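MOSUB1, transcription cofactor (Magnaporthe oryzae, PDB 4AGH) binds single-stranded DNA and probably acts as a transcriptional coactivator in the nucleus. Local coordinates at residues 92-95 against 96-100; 103-106 against 107-111. One frame throughout, in Å; residues are numbered along the deposited sequence.

Both contacts lie on one element, the C-terminal helix 91-110, and are made by side chains about one turn apart. Contact 1 comes first along the chain, and the two centres are about 17 Å apart. They touch where Phe97 CE1 packs on Ile104 CD1 at 3.9 Å. Each is partly buried, with one helix flank against the second subunit and another exposed. Contact 1 is mainly aromatic on aliphatic, with a leucine over a tyrosine ring. Contact 2, farther from the chain centre, adds more polar chemistry: a water bridge and an arginine-glutamate salt bridge where the helix runs out into a loop.

Contact 1: residues 92-95 against 96-100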
ATOM      1  N   ASP A  92      -0.794   1.889 -12.394  1.00 21.86           N
ATOM      2  CA  ASP A  92       0.225   2.940 -12.513  1.00 23.49           C
ATOM      3  C   ASP A  92       0.655   3.466 -11.147  1.00 20.22           C
ATOM      4  O   ASP A  92       1.826   3.790 -10.931  1.00 21.25           O
ATOM      5  CB  ASP A  92      -0.277   4.099 -13.380  1.00 26.84           C
ATOM      6  CG  ASP A  92      -0.319   3.756 -14.861  1.00 38.45           C
ATOM      7  OD1 ASP A  92       0.253   2.722 -15.263  1.00 38.29           O
ATOM      8  OD2 ASP A  92      -0.922   4.540 -15.629  1.00 38.48           O
ATOM      9  N   GLN A  93      -0.290   3.564 -10.218  1.00 20.07           N
ATOM     10  CA  GLN A  93       0.046   3.995  -8.859  1.00 18.31           C
ATOM     11  C   GLN A  93       0.882   2.928  -8.177  1.00 20.05           C
ATOM     12  O   GLN A  93       1.845   3.228  -7.472  1.00 18.46           O
ATOM     13  CB  GLN A  93      -1.225   4.275  -8.046  1.00 17.64           C
ATOM     14  CG  GLN A  93      -1.929   5.553  -8.480  1.00 19.00           C
ATOM     15  CD  GLN A  93      -3.391   5.573  -8.083  1.00 18.83           C
ATOM     16  OE1 GLN A  93      -3.848   4.721  -7.324  1.00 18.22           O
ATOM     17  NE2 GLN A  93      -4.134   6.552  -8.599  1.00 20.30           N
ATOM     18  N   TYR A  94       0.519   1.671  -8.410  1.00 18.39           N
ATOM     19  CA  TYR A  94       1.259   0.562  -7.820  1.00 17.53           C
ATOM     20  C   TYR A  94       2.692   0.511  -8.364  1.00 18.77           C
ATOM     21  O   TYR A  94       3.643   0.346  -7.590  1.00 19.71           O
ATOM     22  CB  TYR A  94       0.534  -0.761  -8.062  1.00 17.67           C
ATOM     23  CG  TYR A  94       1.312  -1.984  -7.642  1.00 18.25           C
ATOM     24  CD1 TYR A  94       1.436  -2.328  -6.300  1.00 19.16           C
ATOM     25  CD2 TYR A  94       1.905  -2.806  -8.588  1.00 17.83           C
ATOM     26  CE1 TYR A  94       2.143  -3.446  -5.914  1.00 17.51           C
ATOM     27  CE2 TYR A  94       2.612  -3.936  -8.212  1.00 19.42           C
ATOM     28  CZ  TYR A  94       2.727  -4.253  -6.876  1.00 18.82           C
ATOM     29  OH  TYR A  94       3.430  -5.372  -6.501  1.00 21.83           O
ATOM     30  N   THR A  95       2.858   0.682  -9.673  1.00 19.57           N
ATOM     31  CA  THR A  95       4.211   0.675 -10.238  1.00 21.18           C
ATOM     32  C   THR A  95       5.047   1.876  -9.768  1.00 25.24           C
ATOM     33  O   THR A  95       6.259   1.760  -9.581  1.00 22.22           O
ATOM     34  CB  THR A  95       4.208   0.551 -11.777  1.00 28.77           C
ATOM     35  OG1 THR A  95       3.561   1.687 -12.364  1.00 31.22           O
ATOM     36  CG2 THR A  95       3.470  -0.721 -12.194  1.00 24.95           C
ATOM     37  N   ALA A  96       4.404   3.025  -9.568  1.00 23.13           N
ATOM     38  CA  ALA A  96       5.101   4.185  -9.000  1.00 22.44           C
ATOM     39  C   ALA A  96       5.531   3.904  -7.567  1.00 22.51           C
ATOM     40  O   ALA A  96       6.607   4.312  -7.134  1.00 24.06           O
ATOM     41  CB  ALA A  96       4.219   5.428  -9.060  1.00 24.20           C
ATOM     42  N   PHE A  97       4.674   3.213  -6.819  1.00 19.16           N
ATOM     43  CA  PHE A  97       5.031   2.747  -5.487  1.00 19.06           C
ATOM     44  C   PHE A  97       6.245   1.815  -5.554  1.00 20.07           C
ATOM     45  O   PHE A  97       7.199   1.968  -4.793  1.00 18.69           O
ATOM     46  CB  PHE A  97       3.833   2.057  -4.834  1.00 18.91           C
ATOM     47  CG  PHE A  97       4.153   1.375  -3.540  1.00 23.03           C
ATOM     48  CD1 PHE A  97       4.563   2.102  -2.436  1.00 24.38           C
ATOM     49  CD2 PHE A  97       4.061   0.001  -3.431  1.00 40.20           C
ATOM     50  CE1 PHE A  97       4.844   1.472  -1.237  1.00 23.90           C
ATOM     51  CE2 PHE A  97       4.362  -0.628  -2.244  1.00 39.22           C
ATOM     52  CZ  PHE A  97       4.747   0.113  -1.140  1.00 36.17           C
ATOM     53  N   LEU A  98       6.237   0.876  -6.495  1.00 17.56           N
ATOM     54  CA  LEU A  98       7.392  -0.013  -6.634  1.00 17.90           C
ATOM     55  C   LEU A  98       8.689   0.768  -6.855  1.00 22.75           C
ATOM     56  O   LEU A  98       9.749   0.389  -6.351  1.00 22.13           O
ATOM     57  CB  LEU A  98       7.188  -0.987  -7.804  1.00 20.04           C
ATOM     58  CG  LEU A  98       6.071  -2.020  -7.636  1.00 22.35           C
ATOM     59  CD1 LEU A  98       6.069  -2.987  -8.829  1.00 26.00           C
ATOM     60  CD2 LEU A  98       6.251  -2.781  -6.330  1.00 22.61           C
ATOM     61  N   LYS A  99       8.614   1.837  -7.642  1.00 21.18           N
ATOM     62  CA  LYS A  99       9.808   2.609  -7.969  1.00 25.27           C
ATOM     63  C   LYS A  99      10.319   3.365  -6.746  1.00 23.14           C
ATOM     64  O   LYS A  99      11.518   3.639  -6.633  1.00 25.92           O
ATOM     65  CB  LYS A  99       9.531   3.584  -9.113  1.00 31.23           C
ATOM     66  CG  LYS A  99       9.166   2.914 -10.432  1.00 46.87           C
ATOM     67  CD  LYS A  99       9.290   3.887 -11.603  1.00 63.61           C
ATOM     68  CE  LYS A  99       8.613   3.344 -12.860  1.00 70.62           C
ATOM     69  NZ  LYS A  99       7.125   3.341 -12.746  1.00 74.03           N
ATOM     70  N   ALA A 100       9.410   3.687  -5.827  1.00 21.09           N
ATOM     71  CA  ALA A 100       9.771   4.398  -4.592  1.00 25.52           C
ATOM     72  C   ALA A 100      10.291   3.482  -3.478  1.00 20.03           C
ATOM     73  O   ALA A 100      10.900   3.951  -2.522  1.00 21.42           O
ATOM     74  CB  ALA A 100       8.576   5.193  -4.072  1.00 23.48           C
TER
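Leu98 lies over one face of the Tyr94 ring, one helical turn further on. Its CG is 4.2 Å from the ring centroid and 20° off the normal, a CH-pi contact offset toward the rim. CD1 comes closest, 3.6 Å from Tyr94 CE2. CD2 reaches further out and stands 3.8 Å from Tyr94 OH. The ring gets there because Tyr94 CG is anti to the backbone N (chi1 173°). Tyr94 OH bonds to Asn105 OD1 of the second subunit, which pins the far end of the ring. On another flank Thr95 and Lys99 run side by side. The lysine chain bends at its last torsion (chi4 71°), which turns NZ back over the threonine, 3.6 Å from Thr95 O. The backbone beneath is regular helix, and Leu98 N donates to Tyr94 O at 2.9 Å. Phe97 carries its ring away from residues 92-95. That ring meets the ring of Phe97 of the second subunit. The contact occupies the first turns of helix 91-110, directly after strand 86-90. One flank of the helix faces the second subunit, where Phe97 also packs on Val57 of strand 55-62.

Contact 2: residues 103-106 against 107-111; sequences AINA and ELRSR
Apolar contact across the turn is made by Ile104 and Leu108, which run alongside each other in the same direction. Ile104 CG2 and Leu108 CD1 are 4.0 Å apart. CG2 is the branch anti to the Ile104 backbone N, and it is the one that meets the leucine. Both side chains also pack on Tyr94 of the second subunit.

Polar side-chain contact comes from Asn105 and Arg109. The amide and guanidinium planes are nearly perpendicular, 85° apart. The arginine chain is extended from CG to NE and runs back along the helix, bringing NH1 to 3.8 Å from Asn105 CB. A water bridges the pair: it accepts from Asn105 ND2 at 3.0 Å and from Arg109 NH2 at 2.9 Å, at the edge of the guanidinium and in its plane. Asn105 OD1 is taken by Tyr94 of the second subunit, and Arg109 NE bonds to Ile115 O.

The charged pair is Glu107 and Arg111. Arg111 grips the carboxylate side-on, with NE and NH2 both on OE2. NE lies 2.7 Å from OE2, at its anti lone pair, while NH2 meets the same oxygen from above the carboxylate plane. Arg111 NH1 makes a second salt bridge, to Asp66 of the second subunit. The two acidic partners probably share the arginine's charge and limit its rotation.

Main-chain bonds are regular i to i+4 steps. Arg109 N donates to Asn105 O at 2.9 Å with an N-H...O angle of 159°, and Ser110 N donates to Ala106 O.

The arrangement is the last turns of an amphipathic helix. Its inner flank packs in the dimer interface of a PC4-family fold, an antiparallel sheet followed by a C-terminal helix.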
ATOM      1  N   ALA A 103      13.846   3.751  -1.972  1.00 23.24           N
ATOM      2  CA  ALA A 103      14.033   4.946  -1.146  1.00 24.37           C
ATOM      3  C   ALA A 103      13.294   4.824   0.186  1.00 22.51           C
ATOM      4  O   ALA A 103      13.786   5.273   1.229  1.00 21.71           O
ATOM      5  CB  ALA A 103      13.577   6.195  -1.894  1.00 27.43           C
ATOM      6  N   ILE A 104      12.109   4.227   0.146  1.00 18.23           N
ATOM      7  CA  ILE A 104      11.333   3.981   1.359  1.00 18.90           C
ATOM      8  C   ILE A 104      12.107   3.038   2.264  1.00 21.41           C
ATOM      9  O   ILE A 104      12.230   3.276   3.470  1.00 19.21           O
ATOM     10  CB  ILE A 104       9.983   3.330   1.025  1.00 19.76           C
ATOM     11  CG1 ILE A 104       9.097   4.331   0.285  1.00 17.74           C
ATOM     12  CG2 ILE A 104       9.298   2.830   2.304  1.00 19.64           C
ATOM     13  CD1 ILE A 104       7.916   3.666  -0.424  1.00 18.12           C
ATOM     14  N   ASN A 105      12.643   1.974   1.673  1.00 21.72           N
ATOM     15  CA  ASN A 105      13.445   1.009   2.420  1.00 20.96           C
ATOM     16  C   ASN A 105      14.667   1.664   3.061  1.00 19.46           C
ATOM     17  O   ASN A 105      14.997   1.365   4.206  1.00 20.39           O
ATOM     18  CB  ASN A 105      13.900  -0.164   1.538  1.00 19.99           C
ATOM     19  CG  ASN A 105      12.757  -1.069   1.125  1.00 21.09           C
ATOM     20  OD1 ASN A 105      11.624  -0.910   1.583  1.00 21.20           O
ATOM     21  ND2 ASN A 105      13.053  -2.032   0.256  1.00 26.19           N
ATOM     22  N   ALA A 106      15.334   2.545   2.322  1.00 19.04           N
ATOM     23  CA  ALA A 106      16.536   3.200   2.851  1.00 22.57           C
ATOM     24  C   ALA A 106      16.178   4.067   4.053  1.00 23.78           C
ATOM     25  O   ALA A 106      16.921   4.136   5.036  1.00 21.94           O
ATOM     26  CB  ALA A 106      17.223   4.032   1.780  1.00 24.06           C
ATOM     27  N   GLU A 107      15.041   4.751   3.967  1.00 17.23           N
ATOM     28  CA  GLU A 107      14.582   5.577   5.078  1.00 18.63           C
ATOM     29  C   GLU A 107      14.286   4.704   6.302  1.00 19.45           C
ATOM     30  O   GLU A 107      14.647   5.051   7.428  1.00 19.24           O
ATOM     31  CB  GLU A 107      13.325   6.362   4.685  1.00 18.33           C
ATOM     32  CG  GLU A 107      12.713   7.141   5.850  1.00 22.97           C
ATOM     33  CD  GLU A 107      13.490   8.401   6.229  1.00 28.86           C
ATOM     34  OE1 GLU A 107      14.192   8.976   5.373  1.00 34.21           O
ATOM     35  OE2 GLU A 107      13.389   8.822   7.395  1.00 28.58           O
ATOM     36  N   LEU A 108      13.636   3.566   6.081  1.00 19.15           N
ATOM     37  CA  LEU A 108      13.328   2.649   7.188  1.00 17.01           C
ATOM     38  C   LEU A 108      14.599   2.045   7.814  1.00 17.83           C
ATOM     39  O   LEU A 108      14.672   1.875   9.032  1.00 19.34           O
ATOM     40  CB  LEU A 108      12.357   1.548   6.736  1.00 16.16           C
ATOM     41  CG  LEU A 108      10.931   2.024   6.418  1.00 16.60           C
ATOM     42  CD1 LEU A 108      10.119   0.896   5.763  1.00 18.92           C
ATOM     43  CD2 LEU A 108      10.235   2.494   7.696  1.00 18.54           C
ATOM     44  N   ARG A 109      15.593   1.735   6.986  1.00 18.41           N
ATOM     45  CA  ARG A 109      16.876   1.248   7.499  1.00 20.09           C
ATOM     46  C   ARG A 109      17.566   2.315   8.352  1.00 23.92           C
ATOM     47  O   ARG A 109      18.134   2.008   9.404  1.00 24.75           O
ATOM     48  CB  ARG A 109      17.797   0.769   6.369  1.00 22.19           C
ATOM     49  CG  ARG A 109      17.305  -0.511   5.691  1.00 21.21           C
ATOM     50  CD  ARG A 109      18.386  -1.148   4.819  1.00 29.17           C
ATOM     51  NE  ARG A 109      17.787  -2.087   3.879  1.00 28.44           N
ATOM     52  CZ  ARG A 109      17.403  -1.758   2.651  1.00 31.99           C
ATOM     53  NH1 ARG A 109      17.588  -0.517   2.206  1.00 27.44           N
ATOM     54  NH2 ARG A 109      16.852  -2.668   1.866  1.00 33.68           N
ATOM     55  N   SER A 110      17.507   3.568   7.907  1.00 22.10           N
ATOM     56  CA  SER A 110      18.038   4.663   8.713  1.00 22.36           C
ATOM     57  C   SER A 110      17.355   4.693  10.083  1.00 23.61           C
ATOM     58  O   SER A 110      17.992   4.937  11.104  1.00 26.08           O
ATOM     59  CB  SER A 110      17.858   6.008   8.004  1.00 26.06           C
ATOM     60  OG  SER A 110      18.465   7.049   8.748  1.00 26.86           O
ATOM     61  N   ARG A 111      16.053   4.422  10.100  1.00 22.15           N
ATOM     62  CA  ARG A 111      15.286   4.433  11.344  1.00 19.91           C
ATOM     63  C   ARG A 111      15.463   3.173  12.188  1.00 23.12           C
ATOM     64  O   ARG A 111      14.825   3.018  13.235  1.00 30.48           O
ATOM     65  CB  ARG A 111      13.802   4.665  11.045  1.00 20.58           C
ATOM     66  CG  ARG A 111      13.574   6.008  10.391  1.00 20.44           C
ATOM     67  CD  ARG A 111      12.139   6.193   9.945  1.00 21.69           C
ATOM     68  NE  ARG A 111      11.979   7.476   9.279  1.00 24.15           N
ATOM     69  CZ  ARG A 111      11.090   8.395   9.634  1.00 23.51           C
ATOM     70  NH1 ARG A 111      10.256   8.158  10.638  1.00 22.28           N
ATOM     71  NH2 ARG A 111      11.028   9.537   8.968  1.00 21.69           N
TER
HETATM   72  O   HOH W   1      15.863  -1.983  -0.809  1.00 30.48           O